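Local coordinates for protein type II restriction enzyme NgoMIV (Neisseria gonorrhoeae, PDB 1FIU) that recognises the double-stranded DNA sequence 5'-GCCGGC-3' and cleaves it after the first G, working as a magnesium-dependent homotetramer, at residues S31-S36 and N42-I47; D49-E54 and Y242-Y247. One frame throughout, in Å; residues are numbered along the deposited sequence.

Contact 1. Residues S31-S36 and N42-I47; sequences SNADGS and NIAKGI. With nucleotides of chain D; nucleotides of chain A.
With chi1 at 61°, Asn32 sets CG between its own backbone N and carbonyl carbon, and this turns OD1 onto the methyl of Ala44. Asn32 OD1 lies 3.6 Å from Ala44 CB. Ala33 presents its methyl to the same group, with Ala33 CB 3.5 Å from Ala44 CB. Between 31-36 and 42-47 the packing therefore rests on the methyl of Ala44. No direct hydrogen bond joins the two segments. Instead a water donates to Asn32 OD1 and to Ala44 O, at 2.9 Å each. The amide nitrogen of Asn32 bonds to the carbonyl of Ala221, so both ends of the amide are held. Beyond Ala33 the loop turns to the DNA. Asp34 OD1 accepts from Ser36 OG (3.0 Å) and Ser36 N, both on one face of the carboxylate. Asp34 OD2 accepts from N4 of DC5 of chain D at 3.0 Å and also forms a salt bridge with Arg227. Ser36 OG accepts from N4 of DC3 of chain A at 2.8 Å. The bond from Ser36 N to Asp34 OD1 closes an Asx turn, here part of a base-reading loop that contacts cytosines of two DNA chains in a PD-(D/E)XK-family endonuclease.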
loop_
_atom_site.group_PDB
_atom_site.type_symbol
_atom_site.label_atom_id
_atom_site.label_comp_id
_atom_site.label_asym_id
_atom_site.label_seq_id
_atom_site.Cartn_x
_atom_site.Cartn_y
_atom_site.Cartn_z
ATOM N N SER I 31 -6.883 -13.288 34.681
ATOM C CA SER I 31 -6.717 -11.912 34.232
ATOM C C SER I 31 -6.496 -11.587 32.762
ATOM O O SER I 31 -6.522 -10.411 32.397
ATOM C CB SER I 31 -5.634 -11.226 35.059
ATOM O OG SER I 31 -4.415 -11.892 34.870
ATOM N N ASN I 32 -6.259 -12.589 31.919
ATOM C CA ASN I 32 -6.143 -12.274 30.496
ATOM C C ASN I 32 -7.372 -12.831 29.764
ATOM O O ASN I 32 -7.447 -12.807 28.534
ATOM C CB ASN I 32 -4.822 -12.801 29.886
ATOM C CG ASN I 32 -4.684 -14.288 29.979
ATOM O OD1 ASN I 32 -5.222 -14.919 30.896
ATOM N ND2 ASN I 32 -3.949 -14.877 29.037
ATOM N N ALA I 33 -8.349 -13.320 30.537
ATOM C CA ALA I 33 -9.581 -13.855 29.949
ATOM C C ALA I 33 -10.670 -12.795 29.803
ATOM O O ALA I 33 -10.627 -11.744 30.425
ATOM C CB ALA I 33 -10.130 -15.003 30.823
ATOM N N ASP I 34 -11.646 -13.097 28.950
ATOM C CA ASP I 34 -12.809 -12.250 28.753
ATOM C C ASP I 34 -13.875 -13.120 29.440
ATOM O O ASP I 34 -14.314 -14.110 28.870
ATOM C CB ASP I 34 -13.112 -12.110 27.249
ATOM C CG ASP I 34 -14.449 -11.426 26.976
ATOM O OD1 ASP I 34 -15.173 -11.109 27.947
ATOM O OD2 ASP I 34 -14.783 -11.224 25.792
ATOM N N GLY I 35 -14.269 -12.759 30.664
ATOM C CA GLY I 35 -15.240 -13.560 31.407
ATOM C C GLY I 35 -16.604 -13.827 30.792
ATOM O O GLY I 35 -17.339 -14.704 31.246
ATOM N N SER I 36 -16.950 -13.084 29.753
ATOM C CA SER I 36 -18.248 -13.244 29.104
ATOM C C SER I 36 -18.215 -14.359 28.073
ATOM O O SER I 36 -19.236 -14.671 27.439
ATOM C CB SER I 36 -18.621 -11.933 28.403
ATOM O OG SER I 36 -17.931 -11.837 27.155
ATOM N N ASN I 42 -12.209 -20.665 29.897
ATOM C CA ASN I 42 -11.578 -21.972 30.061
ATOM C C ASN I 42 -10.169 -22.094 29.502
ATOM O O ASN I 42 -9.317 -22.776 30.089
ATOM C CB ASN I 42 -12.453 -23.079 29.465
ATOM C CG ASN I 42 -13.742 -23.252 30.227
ATOM O OD1 ASN I 42 -13.746 -23.191 31.455
ATOM N ND2 ASN I 42 -14.839 -23.467 29.513
ATOM N N ILE I 43 -9.918 -21.459 28.360
ATOM C CA ILE I 43 -8.584 -21.518 27.777
ATOM C C ILE I 43 -7.601 -20.798 28.707
ATOM O O ILE I 43 -6.551 -21.333 29.038
ATOM C CB ILE I 43 -8.540 -20.871 26.357
ATOM C CG1 ILE I 43 -9.332 -21.733 25.361
ATOM C CG2 ILE I 43 -7.088 -20.768 25.873
ATOM C CD1 ILE I 43 -9.537 -21.038 24.025
ATOM N N ALA I 44 -7.955 -19.598 29.145
ATOM C CA ALA I 44 -7.079 -18.831 30.029
ATOM C C ALA I 44 -6.782 -19.560 31.346
ATOM O O ALA I 44 -5.667 -19.509 31.867
ATOM C CB ALA I 44 -7.687 -17.504 30.314
ATOM N N LYS I 45 -7.798 -20.218 31.884
ATOM C CA LYS I 45 -7.643 -20.966 33.126
ATOM C C LYS I 45 -6.684 -22.133 32.923
ATOM O O LYS I 45 -5.817 -22.391 33.768
ATOM C CB LYS I 45 -8.997 -21.507 33.562
ATOM C CG LYS I 45 -9.015 -22.036 34.969
ATOM C CD LYS I 45 -9.439 -20.935 35.907
ATOM C CE LYS I 45 -10.018 -21.505 37.186
ATOM N NZ LYS I 45 -10.635 -20.427 37.990
ATOM N N GLY I 46 -6.865 -22.849 31.812
ATOM C CA GLY I 46 -5.990 -23.969 31.513
ATOM C C GLY I 46 -4.541 -23.506 31.372
ATOM O O GLY I 46 -3.607 -24.141 31.882
ATOM N N ILE I 47 -4.341 -22.392 30.676
ATOM C CA ILE I 47 -2.984 -21.892 30.495
ATOM C C ILE I 47 -2.354 -21.502 31.835
ATOM O O ILE I 47 -1.213 -21.880 32.129
ATOM C CB ILE I 47 -2.967 -20.669 29.540
ATOM C CG1 ILE I 47 -3.261 -21.122 28.113
ATOM C CG2 ILE I 47 -1.610 -19.977 29.605
ATOM C CD1 ILE I 47 -3.348 -19.954 27.105
ATOM P P DC D 5 -20.027 -5.271 32.555
ATOM O OP1 DC D 5 -20.786 -4.284 33.336
ATOM O OP2 DC D 5 -19.841 -6.641 33.064
ATOM O "O5'" DC D 5 -20.690 -5.438 31.121
ATOM C "C5'" DC D 5 -21.077 -4.307 30.360
ATOM C "C4'" DC D 5 -21.620 -4.753 29.023
ATOM O "O4'" DC D 5 -20.534 -5.147 28.154
ATOM C "C3'" DC D 5 -22.561 -5.962 29.095
ATOM O "O3'" DC D 5 -23.707 -5.700 28.282
ATOM C "C2'" DC D 5 -21.764 -7.087 28.463
ATOM C "C1'" DC D 5 -20.923 -6.321 27.457
ATOM N N1 DC D 5 -19.709 -6.984 26.977
ATOM C C2 DC D 5 -19.292 -6.750 25.640
ATOM O O2 DC D 5 -19.972 -6.001 24.922
ATOM N N3 DC D 5 -18.166 -7.343 25.188
ATOM C C4 DC D 5 -17.447 -8.131 26.006
ATOM N N4 DC D 5 -16.326 -8.688 25.523
ATOM C C5 DC D 5 -17.846 -8.383 27.360
ATOM C C6 DC D 5 -18.976 -7.801 27.792
ATOM P P DC A 3 -17.297 -15.362 18.317
ATOM O OP1 DC A 3 -16.948 -16.025 17.031
ATOM O OP2 DC A 3 -16.605 -15.773 19.570
ATOM O "O5'" DC A 3 -17.085 -13.789 18.157
ATOM C "C5'" DC A 3 -17.925 -13.033 17.294
ATOM C "C4'" DC A 3 -17.758 -11.557 17.559
ATOM O "O4'" DC A 3 -18.385 -11.183 18.806
ATOM C "C3'" DC A 3 -16.295 -11.118 17.681
ATOM O "O3'" DC A 3 -16.165 -9.829 17.082
ATOM C "C2'" DC A 3 -16.112 -10.966 19.183
ATOM C "C1'" DC A 3 -17.462 -10.406 19.564
ATOM N N1 DC A 3 -17.836 -10.525 20.980
ATOM C C2 DC A 3 -18.906 -9.768 21.436
ATOM O O2 DC A 3 -19.483 -9.014 20.645
ATOM N N3 DC A 3 -19.301 -9.884 22.734
ATOM C C4 DC A 3 -18.666 -10.732 23.545
ATOM N N4 DC A 3 -19.109 -10.851 24.809
ATOM C C5 DC A 3 -17.553 -11.506 23.101
ATOM C C6 DC A 3 -17.171 -11.364 21.824
HETATM O O HOH W 1 -3.941 -17.467 30.777
#

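Contact 2. Residues D49-E54 and Y242-Y247; sequences DLLHSE and YHFALY
A Schellman motif ends helix 38-50 here, and the residue just before its positive-phi position, Leu51, packs on the turn that leads from strand 240-243 into helix 246-256. His52 has the positive phi of 64° that takes the chain out of the helix, and its N bonds back to Asp49 O at 2.9 Å. The contact is small and wholly apolar, and its three touching residues are buried. Leu51 carries it with both methyls. Leu51 CD2 approaches the ring of Phe244, lying 4.1 Å from Phe244 CE1, and the two side chains meet at a slant. Leu51 CD1 turns to the methyl of Ala245, 4.4 Å from Ala245 CB. The fork of the leucine thus spans two consecutive residues of the turn. The Phe244 ring is packed within its own turn as well, because Ala245 CB sits 3.7 Å above the ring plane, over the centre. That methyl therefore covers one face of the ring and also meets Leu51. Ala245 occupies the N-cap position of helix 246-256.

Other parts of the chain complete the surroundings. From helix 4-18, His13 packs on Leu51 and forms a hydrogen bond with the carbonyl of Phe244, while Leu16 touches the phenyl ring. On the strand side, Tyr242 and Phe244 bond through their backbones to Thr220 at the end of strand 215-220, and His243 pairs with Lys275 of strand 274-276. The end of helix 38-50 is thus set between helix 4-18 and helix 246-256, beside the end of strand 240-243 in the central mixed sheet.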
loop_
_atom_site.group_PDB
_atom_site.type_symbol
_atom_site.label_atom_id
_atom_site.label_comp_id
_atom_site.label_asym_id
_atom_site.label_seq_id
_atom_site.Cartn_x
_atom_site.Cartn_y
_atom_site.Cartn_z
ATOM N N ASP I 49 -3.042 -22.636 34.707
ATOM C CA ASP I 49 -2.735 -23.842 35.490
ATOM C C ASP I 49 -1.404 -24.433 35.013
ATOM O O ASP I 49 -0.555 -24.826 35.812
ATOM C CB ASP I 49 -3.839 -24.899 35.341
ATOM C CG ASP I 49 -3.571 -26.142 36.189
ATOM O OD1 ASP I 49 -3.597 -26.029 37.438
ATOM O OD2 ASP I 49 -3.316 -27.228 35.612
ATOM N N LEU I 50 -1.222 -24.482 33.700
ATOM C CA LEU I 50 0.004 -25.011 33.142
ATOM C C LEU I 50 1.206 -24.135 33.486
ATOM O O LEU I 50 2.352 -24.586 33.416
ATOM C CB LEU I 50 -0.144 -25.158 31.632
ATOM C CG LEU I 50 -1.050 -26.333 31.248
ATOM C CD1 LEU I 50 -1.182 -26.366 29.733
ATOM C CD2 LEU I 50 -0.469 -27.651 31.780
ATOM N N LEU I 51 0.938 -22.892 33.877
ATOM C CA LEU I 51 1.996 -21.954 34.256
ATOM C C LEU I 51 2.192 -21.936 35.772
ATOM O O LEU I 51 3.018 -21.186 36.299
ATOM C CB LEU I 51 1.640 -20.556 33.753
ATOM C CG LEU I 51 2.220 -20.165 32.386
ATOM C CD1 LEU I 51 1.798 -21.138 31.308
ATOM C CD2 LEU I 51 1.764 -18.763 32.040
ATOM N N HIS I 52 1.416 -22.774 36.457
ATOM C CA HIS I 52 1.448 -22.899 37.911
ATOM C C HIS I 52 1.031 -21.635 38.659
ATOM O O HIS I 52 1.552 -21.329 39.739
ATOM C CB HIS I 52 2.838 -23.347 38.374
ATOM C CG HIS I 52 3.338 -24.568 37.670
ATOM N ND1 HIS I 52 2.704 -25.791 37.759
ATOM C CD2 HIS I 52 4.404 -24.755 36.856
ATOM C CE1 HIS I 52 3.360 -26.677 37.031
ATOM N NE2 HIS I 52 4.396 -26.075 36.471
ATOM N N SER I 53 0.084 -20.895 38.090
ATOM C CA SER I 53 -0.408 -19.685 38.732
ATOM C C SER I 53 -1.238 -20.123 39.929
ATOM O O SER I 53 -2.078 -21.018 39.800
ATOM C CB SER I 53 -1.304 -18.889 37.785
ATOM O OG SER I 53 -1.794 -17.712 38.412
ATOM N N GLU I 54 -1.027 -19.488 41.075
ATOM C CA GLU I 54 -1.785 -19.864 42.278
ATOM C C GLU I 54 -2.401 -18.664 42.982
ATOM O O GLU I 54 -3.348 -18.787 43.762
ATOM C CB GLU I 54 -0.871 -20.625 43.258
ATOM C CG GLU I 54 -0.418 -21.980 42.737
ATOM C CD GLU I 54 0.492 -22.734 43.704
ATOM O OE1 GLU I 54 0.676 -22.274 44.856
ATOM O OE2 GLU I 54 1.020 -23.797 43.299
ATOM N N TYR I 242 3.682 -13.342 18.053
ATOM C CA TYR I 242 4.269 -14.270 19.015
ATOM C C TYR I 242 3.387 -14.341 20.255
ATOM O O TYR I 242 3.034 -13.312 20.809
ATOM C CB TYR I 242 5.673 -13.791 19.401
ATOM C CG TYR I 242 6.600 -13.782 18.202
ATOM C CD1 TYR I 242 6.521 -12.767 17.242
ATOM C CD2 TYR I 242 7.520 -14.817 18.008
ATOM C CE1 TYR I 242 7.351 -12.785 16.092
ATOM C CE2 TYR I 242 8.352 -14.843 16.867
ATOM C CZ TYR I 242 8.255 -13.820 15.915
ATOM O OH TYR I 242 9.057 -13.873 14.793
ATOM N N HIS I 243 3.028 -15.564 20.665
ATOM C CA HIS I 243 2.153 -15.770 21.811
ATOM C C HIS I 243 2.977 -15.983 23.081
ATOM O O HIS I 243 3.989 -16.703 23.063
ATOM C CB HIS I 243 1.244 -17.000 21.567
ATOM C CG HIS I 243 0.087 -17.091 22.522
ATOM N ND1 HIS I 243 0.125 -17.844 23.676
ATOM C CD2 HIS I 243 -1.106 -16.450 22.529
ATOM C CE1 HIS I 243 -0.997 -17.658 24.359
ATOM N NE2 HIS I 243 -1.763 -16.817 23.684
ATOM N N PHE I 244 2.521 -15.386 24.181
ATOM C CA PHE I 244 3.241 -15.483 25.443
ATOM C C PHE I 244 3.332 -16.887 26.035
ATOM O O PHE I 244 4.196 -17.150 26.875
ATOM C CB PHE I 244 2.646 -14.511 26.486
ATOM C CG PHE I 244 1.596 -15.123 27.387
ATOM C CD1 PHE I 244 1.783 -15.137 28.768
ATOM C CD2 PHE I 244 0.401 -15.644 26.863
ATOM C CE1 PHE I 244 0.795 -15.645 29.620
ATOM C CE2 PHE I 244 -0.591 -16.157 27.718
ATOM C CZ PHE I 244 -0.388 -16.152 29.088
ATOM N N ALA I 245 2.470 -17.794 25.576
ATOM C CA ALA I 245 2.479 -19.162 26.105
ATOM C C ALA I 245 1.886 -20.096 25.064
ATOM O O ALA I 245 0.864 -20.752 25.278
ATOM C CB ALA I 245 1.659 -19.208 27.405
ATOM N N LEU I 246 2.562 -20.195 23.935
ATOM C CA LEU I 246 2.035 -20.986 22.846
ATOM C C LEU I 246 1.846 -22.474 23.122
ATOM O O LEU I 246 0.819 -23.036 22.738
ATOM C CB LEU I 246 2.916 -20.817 21.599
ATOM C CG LEU I 246 2.225 -21.315 20.317
ATOM C CD1 LEU I 246 1.280 -20.249 19.764
ATOM C CD2 LEU I 246 3.259 -21.667 19.285
ATOM N N TYR I 247 2.840 -23.092 23.758
ATOM C CA TYR I 247 2.792 -24.523 24.057
ATOM C C TYR I 247 1.603 -24.850 24.948
ATOM O O TYR I 247 0.909 -25.852 24.727
ATOM C CB TYR I 247 4.083 -24.958 24.745
ATOM C CG TYR I 247 5.344 -24.541 23.998
ATOM C CD1 TYR I 247 6.517 -24.249 24.699
ATOM C CD2 TYR I 247 5.341 -24.402 22.609
ATOM C CE1 TYR I 247 7.662 -23.813 24.034
ATOM C CE2 TYR I 247 6.487 -23.966 21.924
ATOM C CZ TYR I 247 7.638 -23.669 22.650
ATOM O OH TYR I 247 8.762 -23.194 22.008
#

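How the contacts relate
Both segments of contact 1 precede 242-247 and 49-54 in sequence, and helix 38-50 serves both contacts. The first uses its middle, the second its C-terminal end. Their centres are 11 Å apart, and they touch directly. Ile47 CG2 lies 4.0 Å from both Ala245 CB and Phe244 CZ, and Asn32 ND2 is 3.8 Å from Phe244 CZ. The Phe244 ring thus packs against both Ile47 and the amide of Asn32, joining the two contacts. In this way one helix connects the loop that meets the cytosines with the end of strand 240-243. Contact 2, with the Phe244 side chain about 13 Å from a bound magnesium ion, lies near the metal site without being part of it.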